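Local coordinates for protein soluble lytic murein transglycosylase (Escherichia coli, PDB 1QSA) that cleaves the glycosidic bonds between N-acetylmuramic acid and N-acetylglucosamine in peptidoglycan, leaving a 1,6-anhydro bond in the N-acetylmuramic acid, at residues L41-R44 with Q45-D49; S410-K413 with T414-A417; L431-Q434 with A435-A438; V485-P488 with V489-G493; G542-R545 with I546-S549. All coordinates share one frame; numbering follows the deposited sequence. Where two conformers were deposited one is given.

Interaction 1: L41-R44 with Q45-D49; sequences LEYR and QITDD
Thr47 grips the carbonyl of Tyr43 twice, one turn back along helix 38-48. Its amide N sits 2.9 Å from Tyr43 O in the ordinary helical bond, and its hydroxyl OG1 gives a second, 2.8 Å from Tyr43 O; the two donors come from opposite faces of the carbonyl plane. OG1 can do this because it stands between the backbone N and the carbonyl carbon (chi1 55°), while CG2, beside the backbone N and anti to the carbonyl carbon, lies over the tyrosine. The remaining backbone bonds are regular: Gln45 N to Leu41 O, Ile46 N to Glu42 O and Asp48 N to Arg44 O.

The apolar part is a CH-pi contact. Thr47 CG2 lies over one face of the Tyr43 ring, 3.9 Å from its centroid and closest to CZ. An alanine at this position removes both OG1 and CG2, which would probably leave Tyr43 O with its amide donor alone and the ring face without its methyl.

Between Arg44 and Asp48 the link runs through a water, which accepts from Arg44 NE at 2.9 Å and donates to Asp48 OD1 at 2.8 Å. Asp48 OD2 also bonds to Trp17 near the end of helix 3-18. The two opposite charges are thus joined at one remove, while each has a direct salt bridge of its own, Arg44 to Asp18 and Asp48 to Arg20.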
# COMPACT_ATOMS: atom_id res chain seq x y z
N LEU A 41 3.38 29.09 10.45
CA LEU A 41 3.21 30.42 9.86
C LEU A 41 4.57 30.91 9.32
O LEU A 41 4.64 31.52 8.26
CB LEU A 41 2.70 31.41 10.93
CG LEU A 41 1.27 31.17 11.44
CD1 LEU A 41 0.97 32.19 12.53
CD2 LEU A 41 0.26 31.27 10.30
N GLU A 42 5.64 30.66 10.07
CA GLU A 42 6.97 31.07 9.64
C GLU A 42 7.34 30.33 8.36
O GLU A 42 7.92 30.91 7.44
CB GLU A 42 8.01 30.75 10.71
CG GLU A 42 7.90 31.55 11.97
CD GLU A 42 8.98 31.20 12.95
OE1 GLU A 42 8.96 30.08 13.50
OE2 GLU A 42 9.87 32.05 13.18
N TYR A 43 6.99 29.05 8.31
CA TYR A 43 7.27 28.23 7.14
C TYR A 43 6.55 28.81 5.93
O TYR A 43 7.13 28.93 4.84
CB TYR A 43 6.84 26.78 7.38
CG TYR A 43 6.93 25.90 6.14
CD1 TYR A 43 8.14 25.32 5.76
CD2 TYR A 43 5.81 25.70 5.33
CE1 TYR A 43 8.23 24.54 4.59
CE2 TYR A 43 5.89 24.93 4.16
CZ TYR A 43 7.11 24.36 3.80
OH TYR A 43 7.17 23.61 2.64
N ARG A 44 5.29 29.19 6.12
CA ARG A 44 4.49 29.77 5.03
C ARG A 44 5.13 31.07 4.55
O ARG A 44 5.24 31.32 3.35
CB ARG A 44 3.04 30.00 5.49
CG ARG A 44 2.11 30.37 4.34
CD ARG A 44 0.65 30.49 4.80
NE ARG A 44 -0.22 30.99 3.74
CZ ARG A 44 -1.55 30.98 3.76
NH1 ARG A 44 -2.23 30.52 4.80
NH2 ARG A 44 -2.22 31.47 2.73
N GLN A 45 5.58 31.90 5.49
CA GLN A 45 6.21 33.18 5.16
C GLN A 45 7.51 32.96 4.36
O GLN A 45 7.75 33.61 3.33
CB GLN A 45 6.52 33.92 6.45
CG GLN A 45 7.09 35.31 6.27
CD GLN A 45 7.19 36.01 7.61
OE1 GLN A 45 8.08 35.72 8.41
NE2 GLN A 45 6.24 36.90 7.88
N ILE A 46 8.34 32.04 4.83
CA ILE A 46 9.62 31.77 4.15
C ILE A 46 9.40 31.24 2.74
O ILE A 46 10.00 31.74 1.78
CB ILE A 46 10.46 30.78 4.98
CG1 ILE A 46 10.90 31.44 6.29
CG2 ILE A 46 11.68 30.32 4.19
CD1 ILE A 46 11.58 30.47 7.25
N THR A 47 8.50 30.27 2.61
CA THR A 47 8.22 29.67 1.30
C THR A 47 7.47 30.55 0.33
O THR A 47 7.51 30.31 -0.88
CB THR A 47 7.53 28.29 1.41
OG1 THR A 47 6.34 28.38 2.21
CG2 THR A 47 8.48 27.29 2.04
N ASP A 48 6.78 31.57 0.85
CA ASP A 48 6.05 32.51 0.01
C ASP A 48 7.00 33.29 -0.91
O ASP A 48 6.59 33.77 -1.96
CB ASP A 48 5.30 33.52 0.89
CG ASP A 48 3.84 33.16 1.10
OD1 ASP A 48 3.42 32.05 0.73
OD2 ASP A 48 3.11 34.01 1.65
N ASP A 49 8.24 33.44 -0.48
CA ASP A 49 9.23 34.19 -1.25
C ASP A 49 10.51 33.36 -1.32
O ASP A 49 11.61 33.92 -1.25
CB ASP A 49 9.49 35.53 -0.55
CG ASP A 49 10.19 36.55 -1.46
OD1 ASP A 49 9.99 36.48 -2.69
OD2 ASP A 49 10.91 37.43 -0.92
O HOH W 1 0.71 31.58 1.07

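Interaction 2: S410-K413 with T414-A417; sequences SKSK and TEQA
The carboxylate of Glu415 reaches back to the backbone of Ser412, and its OE1 takes the Ser412 N-H at 3.0 Å. The donor arrives on the anti side of OE1, 20° out of the carboxylate plane, and the bond is nearly straight (171°). Beside that oxygen runs the aliphatic part of Lys411, with CB 3.5 Å from Glu415 OE1, the two side chains crossing at about a right angle. The other flat group, the Gln416 amide, lies by the peptide between Lys411 and Ser412: its CD is 3.4 Å from Lys411 O, and its NE2 is bonded to Val408 O at the end of the preceding helix.

The return bond comes from Ser412, the N-cap of helix 413-425. Its OG accepts from Glu415 N at 3.0 Å, and with the bond from Ser412 N to Glu415 OE1 this makes a reciprocal capping box. The serine hydroxyl is held between its own N and carbonyl carbon (chi1 71°), where it faces the first turn of the helix and also meets Glu415 CG. Glu415 extends from CG onward, which lets its OE1 reach past OG to the amide of the cap residue.

Behind the box, helical bonding starts with Gln416 N to Ser412 O at 2.8 Å, followed by Ala417 N to Lys413 O. Lys411 bends away, and its NZ donates to Leu407 O and Lys409 O rather than pairing with Glu415, whose OE1 is 6.3 Å from Lys411 NZ.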
# COMPACT_ATOMS: atom_id res chain seq x y z
N SER A 410 11.17 5.62 16.91
CA SER A 410 12.34 5.32 17.74
C SER A 410 12.09 5.34 19.25
O SER A 410 13.02 5.51 20.03
CB SER A 410 13.47 6.30 17.40
OG SER A 410 13.64 6.39 15.99
N LYS A 411 10.83 5.19 19.66
CA LYS A 411 10.50 5.19 21.08
C LYS A 411 10.37 3.75 21.53
O LYS A 411 10.27 2.84 20.69
CB LYS A 411 9.18 5.93 21.33
CG LYS A 411 9.15 7.37 20.85
CD LYS A 411 10.27 8.20 21.47
CE LYS A 411 10.21 9.64 20.97
NZ LYS A 411 10.40 9.74 19.50
N SER A 412 10.37 3.52 22.84
CA SER A 412 10.24 2.17 23.37
C SER A 412 8.80 1.69 23.16
O SER A 412 7.91 2.50 22.94
CB SER A 412 10.57 2.13 24.86
OG SER A 412 9.57 2.76 25.63
N LYS A 413 8.59 0.38 23.26
CA LYS A 413 7.25 -0.16 23.10
C LYS A 413 6.32 0.40 24.16
O LYS A 413 5.14 0.66 23.90
CB LYS A 413 7.26 -1.70 23.16
CG LYS A 413 7.15 -2.38 21.82
CD LYS A 413 6.69 -3.82 21.97
CE LYS A 413 6.13 -4.38 20.66
NZ LYS A 413 5.42 -5.68 20.84
N THR A 414 6.85 0.60 25.37
CA THR A 414 6.08 1.15 26.48
C THR A 414 5.65 2.58 26.16
O THR A 414 4.49 2.95 26.37
CB THR A 414 6.88 1.13 27.80
OG1 THR A 414 7.15 -0.24 28.15
CG2 THR A 414 6.09 1.79 28.92
N GLU A 415 6.60 3.38 25.66
CA GLU A 415 6.31 4.76 25.29
C GLU A 415 5.30 4.80 24.14
O GLU A 415 4.38 5.61 24.16
CB GLU A 415 7.59 5.50 24.90
CG GLU A 415 8.53 5.78 26.08
CD GLU A 415 9.88 6.34 25.67
OE1 GLU A 415 10.40 5.98 24.59
OE2 GLU A 415 10.44 7.15 26.45
N GLN A 416 5.47 3.92 23.16
CA GLN A 416 4.54 3.89 22.02
C GLN A 416 3.12 3.51 22.45
O GLN A 416 2.13 4.04 21.92
CB GLN A 416 5.07 2.99 20.90
CG GLN A 416 6.34 3.56 20.26
CD GLN A 416 7.09 2.55 19.40
OE1 GLN A 416 7.21 1.39 19.77
NE2 GLN A 416 7.63 3.01 18.27
N ALA A 417 3.01 2.63 23.46
CA ALA A 417 1.71 2.21 23.99
C ALA A 417 1.08 3.35 24.79
O ALA A 417 -0.13 3.56 24.76
CB ALA A 417 1.87 0.94 24.86

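Interaction 3: L431-Q434 with A435-A438; sequences LSVQ and ATIA
Two turns of helix 429-438, in the L domain, meet here, with Val433 O as the shared acceptor. Ile437 N bonds to it at 3.1 Å, nearly along the C=O axis, and the hydroxyl of Thr436 adds a shorter bond, OG1 to Val433 O at 2.7 Å. This second donor comes in more from the side, with a C=O...OG1 angle of 124°. The hydroxyl is brought there by chi1 of 65°, which folds OG1 back over its own residue's backbone, while CG2 of Thr436 lies 3.4 Å from Ser432 O, one turn back.

This is the familiar threonine arrangement within an alpha helix, the side chain returning to the carbonyl three residues earlier. The main-chain ladder is otherwise Ala435 N to Leu431 O, Thr436 N to Ser432 O and Ala438 N to Gln434 O; Ile437 N adds a weak bond to Gln434 O.

On the apolar side, Val433 CG1 meets the far end of Ile437, CD1, at 3.9 Å, the side chains running across each other at a slant. Val433 also packs on Ala480 and Trp481, and Thr436 and Ala435 lie against Ala420 of helix 413-425. The polar ends find partners outside the two segments: Ser432 OG bonds to Glu447 O, and Gln434, its chain extended as far as CD, places NE2 on Arg401 O of helix 397-408.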
# COMPACT_ATOMS: atom_id res chain seq x y z
N LEU A 431 -4.65 8.73 15.25
CA LEU A 431 -3.35 8.72 15.90
C LEU A 431 -3.18 7.49 16.79
O LEU A 431 -2.09 6.93 16.89
CB LEU A 431 -3.13 10.01 16.71
CG LEU A 431 -3.26 11.28 15.85
CD1 LEU A 431 -2.86 12.51 16.70
CD2 LEU A 431 -2.34 11.16 14.62
N SER A 432 -4.27 7.06 17.42
CA SER A 432 -4.24 5.86 18.26
C SER A 432 -3.84 4.67 17.39
O SER A 432 -2.91 3.94 17.73
CB SER A 432 -5.61 5.63 18.90
OG SER A 432 -5.66 4.41 19.64
N VAL A 433 -4.50 4.50 16.24
CA VAL A 433 -4.17 3.37 15.35
C VAL A 433 -2.73 3.50 14.84
O VAL A 433 -1.95 2.53 14.84
CB VAL A 433 -5.16 3.27 14.14
CG1 VAL A 433 -4.68 2.20 13.16
CG2 VAL A 433 -6.58 2.91 14.63
N GLN A 434 -2.33 4.71 14.48
CA GLN A 434 -0.99 4.95 13.96
C GLN A 434 0.10 4.55 14.96
O GLN A 434 1.13 3.99 14.57
CB GLN A 434 -0.86 6.43 13.56
CG GLN A 434 0.42 6.78 12.82
CD GLN A 434 0.55 8.27 12.54
OE1 GLN A 434 -0.43 9.01 12.57
NE2 GLN A 434 1.77 8.72 12.26
N ALA A 435 -0.12 4.83 16.24
CA ALA A 435 0.84 4.49 17.28
C ALA A 435 0.90 2.97 17.46
O ALA A 435 1.98 2.42 17.70
CB ALA A 435 0.49 5.17 18.58
N THR A 436 -0.24 2.27 17.36
CA THR A 436 -0.19 0.82 17.52
C THR A 436 0.61 0.19 16.38
O THR A 436 1.31 -0.80 16.58
CB THR A 436 -1.59 0.15 17.61
OG1 THR A 436 -2.30 0.30 16.37
CG2 THR A 436 -2.41 0.74 18.75
N ILE A 437 0.54 0.80 15.20
CA ILE A 437 1.28 0.28 14.05
C ILE A 437 2.78 0.53 14.23
O ILE A 437 3.59 -0.38 14.05
CB ILE A 437 0.77 0.88 12.73
CG1 ILE A 437 -0.65 0.37 12.47
CG2 ILE A 437 1.69 0.51 11.56
CD1 ILE A 437 -1.37 1.10 11.34
N ALA A 438 3.14 1.74 14.66
CA ALA A 438 4.54 2.08 14.89
C ALA A 438 5.19 1.16 15.93
O ALA A 438 6.34 0.75 15.77
CB ALA A 438 4.67 3.54 15.34

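Interaction 4: V485-P488 with V489-G493; sequences VKSP and VGASG
Ser487 turns its side chain across the hairpin to Ala491. CB comes first, 4.0 Å from Ala491 CB; one bond further, OG accepts from Ala491 N at 3.1 Å and also touches Ala491 CB. With chi1 at 76°, OG sits between its own N and carbonyl carbon and looks into the turn, where Val489 N adds a weak bond and Val489 CG2 lies 3.3 Å from Ser487 OG.

The backbone does the rest. Ser487 to Gly490 is a type I beta turn, closed by Gly490 N to Ser487 O at 2.9 Å, the donor standing well above the carbonyl plane. Gly490, with its positive phi, and the bond from Ser487 N to Ala491 O make it a type I turn with a G1 bulge. Behind it the two extended arms run antiparallel, with Lys486 and Ser492 in a single beta bridge and Gly493 N bonded to Val485 O.

A valine in place of Ser487 would probably leave the Ala491 amide without its acceptor and crowd the methyls of Val489 and Ala491.

Side-chain and main-chain acceptors of one serine thus serve successive amides, Gly490 and Ala491, and tie the turn to Ala491, whose side chain lies about 6 Å from that of Glu478, the predicted active-site residue.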
# COMPACT_ATOMS: atom_id res chain seq x y z
N VAL A 485 -7.69 11.34 4.61
CA VAL A 485 -6.79 10.64 3.70
C VAL A 485 -7.38 10.40 2.31
O VAL A 485 -8.57 10.14 2.17
CB VAL A 485 -6.28 9.30 4.32
CG1 VAL A 485 -7.40 8.25 4.40
CG2 VAL A 485 -5.10 8.75 3.52
N LYS A 486 -6.55 10.60 1.28
CA LYS A 486 -6.96 10.37 -0.11
C LYS A 486 -5.91 9.48 -0.75
O LYS A 486 -4.71 9.74 -0.59
CB LYS A 486 -7.03 11.67 -0.90
CG LYS A 486 -8.09 12.62 -0.48
CD LYS A 486 -8.03 13.89 -1.33
CE LYS A 486 -8.32 13.62 -2.81
NZ LYS A 486 -8.24 14.89 -3.60
N SER A 487 -6.35 8.46 -1.48
CA SER A 487 -5.41 7.56 -2.14
C SER A 487 -4.91 8.20 -3.44
O SER A 487 -5.46 9.20 -3.90
CB SER A 487 -6.09 6.22 -2.44
OG SER A 487 -6.95 6.33 -3.56
N PRO A 488 -3.84 7.65 -4.02
CA PRO A 488 -3.29 8.18 -5.27
C PRO A 488 -4.30 8.22 -6.43
O PRO A 488 -4.16 9.03 -7.34
CB PRO A 488 -2.13 7.23 -5.57
CG PRO A 488 -1.68 6.82 -4.20
CD PRO A 488 -2.98 6.57 -3.49
N VAL A 489 -5.31 7.35 -6.40
CA VAL A 489 -6.33 7.34 -7.45
C VAL A 489 -7.55 8.21 -7.11
O VAL A 489 -8.51 8.29 -7.87
CB VAL A 489 -6.78 5.91 -7.85
CG1 VAL A 489 -5.62 5.16 -8.50
CG2 VAL A 489 -7.30 5.14 -6.64
N GLY A 490 -7.52 8.84 -5.94
CA GLY A 490 -8.60 9.73 -5.54
C GLY A 490 -9.64 9.23 -4.56
O GLY A 490 -10.63 9.94 -4.33
N ALA A 491 -9.47 8.02 -4.01
CA ALA A 491 -10.43 7.46 -3.03
C ALA A 491 -10.33 8.37 -1.81
O ALA A 491 -9.23 8.63 -1.32
CB ALA A 491 -10.10 6.01 -2.67
N SER A 492 -11.47 8.76 -1.26
CA SER A 492 -11.46 9.75 -0.20
C SER A 492 -12.11 9.44 1.13
O SER A 492 -13.18 8.83 1.20
CB SER A 492 -12.08 11.04 -0.73
OG SER A 492 -11.34 11.57 -1.82
N GLY A 493 -11.46 9.94 2.19
CA GLY A 493 -12.02 9.84 3.52
C GLY A 493 -12.13 8.53 4.24
O GLY A 493 -11.52 7.53 3.85

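Interaction 5: G542-R545 with I546-S549; sequences GNNR and IFSS
Asn544 OD1 serves two amides at the start of helix 545-554. Phe547 N donates to Asn544 OD1 at 3.1 Å with a straight approach (163°). The bond from Ile546 N to Asn544 OD1 is shorter, 2.8 Å, but bent and weak. The other end of the amide is also used, ND2 donating to Tyr618 OH, so both polar atoms of this buried side chain have partners. Its CG is anti to the backbone N (chi1 -180°), which swings the amide toward the first turn and lays it over one face of the Phe547 ring. The two planes are 17° apart, stacked, with Asn544 CG 3.6 Å from Phe547 CD2; Phe547 also meets the rings of Phe575 and Tyr618.

Asn544 is thus an N-cap, filling the need of amides that have no helical carbonyl ahead of them. Just before it, Gly542, with positive phi, is the C-prime residue of a Schellman motif that ends helix 523-540, and the chain passes almost directly from one helix end to the next start.

Further along, Asn544 O accepts from Ser548 N at 3.0 Å, in the carbonyl plane. Arg545 O takes two donors from Ser549: the amide N, which stands above the carbonyl plane, and the hydroxyl OG, at 2.7 Å from Arg545 O. Ser549 OG also bonds to Tyr470 OH, as does Ser548 OG. The Arg545 guanidinium, buried, is matched by Asp595 through NH1 and Glu613 through NH2, and Leu608 O takes a further bond from NH2.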
# COMPACT_ATOMS: atom_id res chain seq x y z
N GLY A 542 -27.62 -10.56 -0.84
CA GLY A 542 -28.27 -11.33 0.21
C GLY A 542 -27.82 -11.17 1.65
O GLY A 542 -27.84 -12.14 2.42
N ASN A 543 -27.39 -9.96 2.01
CA ASN A 543 -26.98 -9.66 3.37
C ASN A 543 -25.84 -10.55 3.86
O ASN A 543 -25.79 -10.96 5.02
CB ASN A 543 -28.19 -9.76 4.33
CG ASN A 543 -29.20 -8.64 4.12
OD1 ASN A 543 -29.19 -7.94 3.10
ND2 ASN A 543 -30.10 -8.47 5.09
N ASN A 544 -24.88 -10.77 2.97
CA ASN A 544 -23.71 -11.61 3.27
C ASN A 544 -22.47 -10.72 3.25
O ASN A 544 -22.15 -10.12 2.23
CB ASN A 544 -23.63 -12.72 2.22
CG ASN A 544 -22.46 -13.64 2.44
OD1 ASN A 544 -21.30 -13.22 2.39
ND2 ASN A 544 -22.75 -14.93 2.66
N ARG A 545 -21.78 -10.63 4.39
CA ARG A 545 -20.61 -9.76 4.53
C ARG A 545 -19.40 -10.17 3.71
O ARG A 545 -18.55 -9.34 3.40
CB ARG A 545 -20.25 -9.57 6.00
CG ARG A 545 -21.35 -8.82 6.79
CD ARG A 545 -21.05 -8.87 8.29
NE ARG A 545 -20.81 -10.26 8.66
CZ ARG A 545 -19.74 -10.70 9.33
NH1 ARG A 545 -18.84 -9.84 9.81
NH2 ARG A 545 -19.60 -12.00 9.56
N ILE A 546 -19.31 -11.44 3.33
CA ILE A 546 -18.18 -11.85 2.50
C ILE A 546 -18.38 -11.20 1.13
O ILE A 546 -17.46 -10.57 0.59
CB ILE A 546 -18.11 -13.40 2.35
CG1 ILE A 546 -17.73 -14.03 3.71
CG2 ILE A 546 -17.11 -13.80 1.26
CD1 ILE A 546 -17.82 -15.56 3.74
N PHE A 547 -19.59 -11.34 0.59
CA PHE A 547 -19.91 -10.76 -0.72
C PHE A 547 -19.89 -9.23 -0.73
O PHE A 547 -19.31 -8.63 -1.64
CB PHE A 547 -21.28 -11.24 -1.22
CG PHE A 547 -21.41 -12.74 -1.32
CD1 PHE A 547 -20.30 -13.54 -1.52
CD2 PHE A 547 -22.67 -13.35 -1.19
CE1 PHE A 547 -20.43 -14.93 -1.60
CE2 PHE A 547 -22.81 -14.74 -1.27
CZ PHE A 547 -21.68 -15.53 -1.48
N SER A 548 -20.47 -8.60 0.29
CA SER A 548 -20.49 -7.14 0.30
C SER A 548 -19.11 -6.54 0.48
O SER A 548 -18.80 -5.50 -0.11
CB SER A 548 -21.46 -6.59 1.36
OG SER A 548 -21.15 -7.10 2.64
N SER A 549 -18.26 -7.19 1.27
CA SER A 549 -16.91 -6.69 1.48
C SER A 549 -16.12 -6.84 0.18
O SER A 549 -15.43 -5.93 -0.23
CB SER A 549 -16.21 -7.43 2.63
OG SER A 549 -16.91 -7.23 3.86

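Overall arrangement
Only interactions 2 and 3 touch: their centres are 11 Å apart, and Gln416 packs on Ala435 and Ala438, on successive helices of the L domain. Interactions 4 and 5 share the transglycosylase domain, centres 24 Å apart, and both come near Glu478, the predicted active-site residue, whose side chain lies about 6 Å from Ala491 and about 8 Å from Ser549. Val433 of interaction 3 is about 11 Å from it. Interaction 1 is remote, its centre 50 Å from that of interaction 5, across the chain's centre. Ile437 lies about 3 Å from a bound sulfate, and Arg44 and Arg545 each about 3 Å from a glycerol, all probably from the crystallisation liquor.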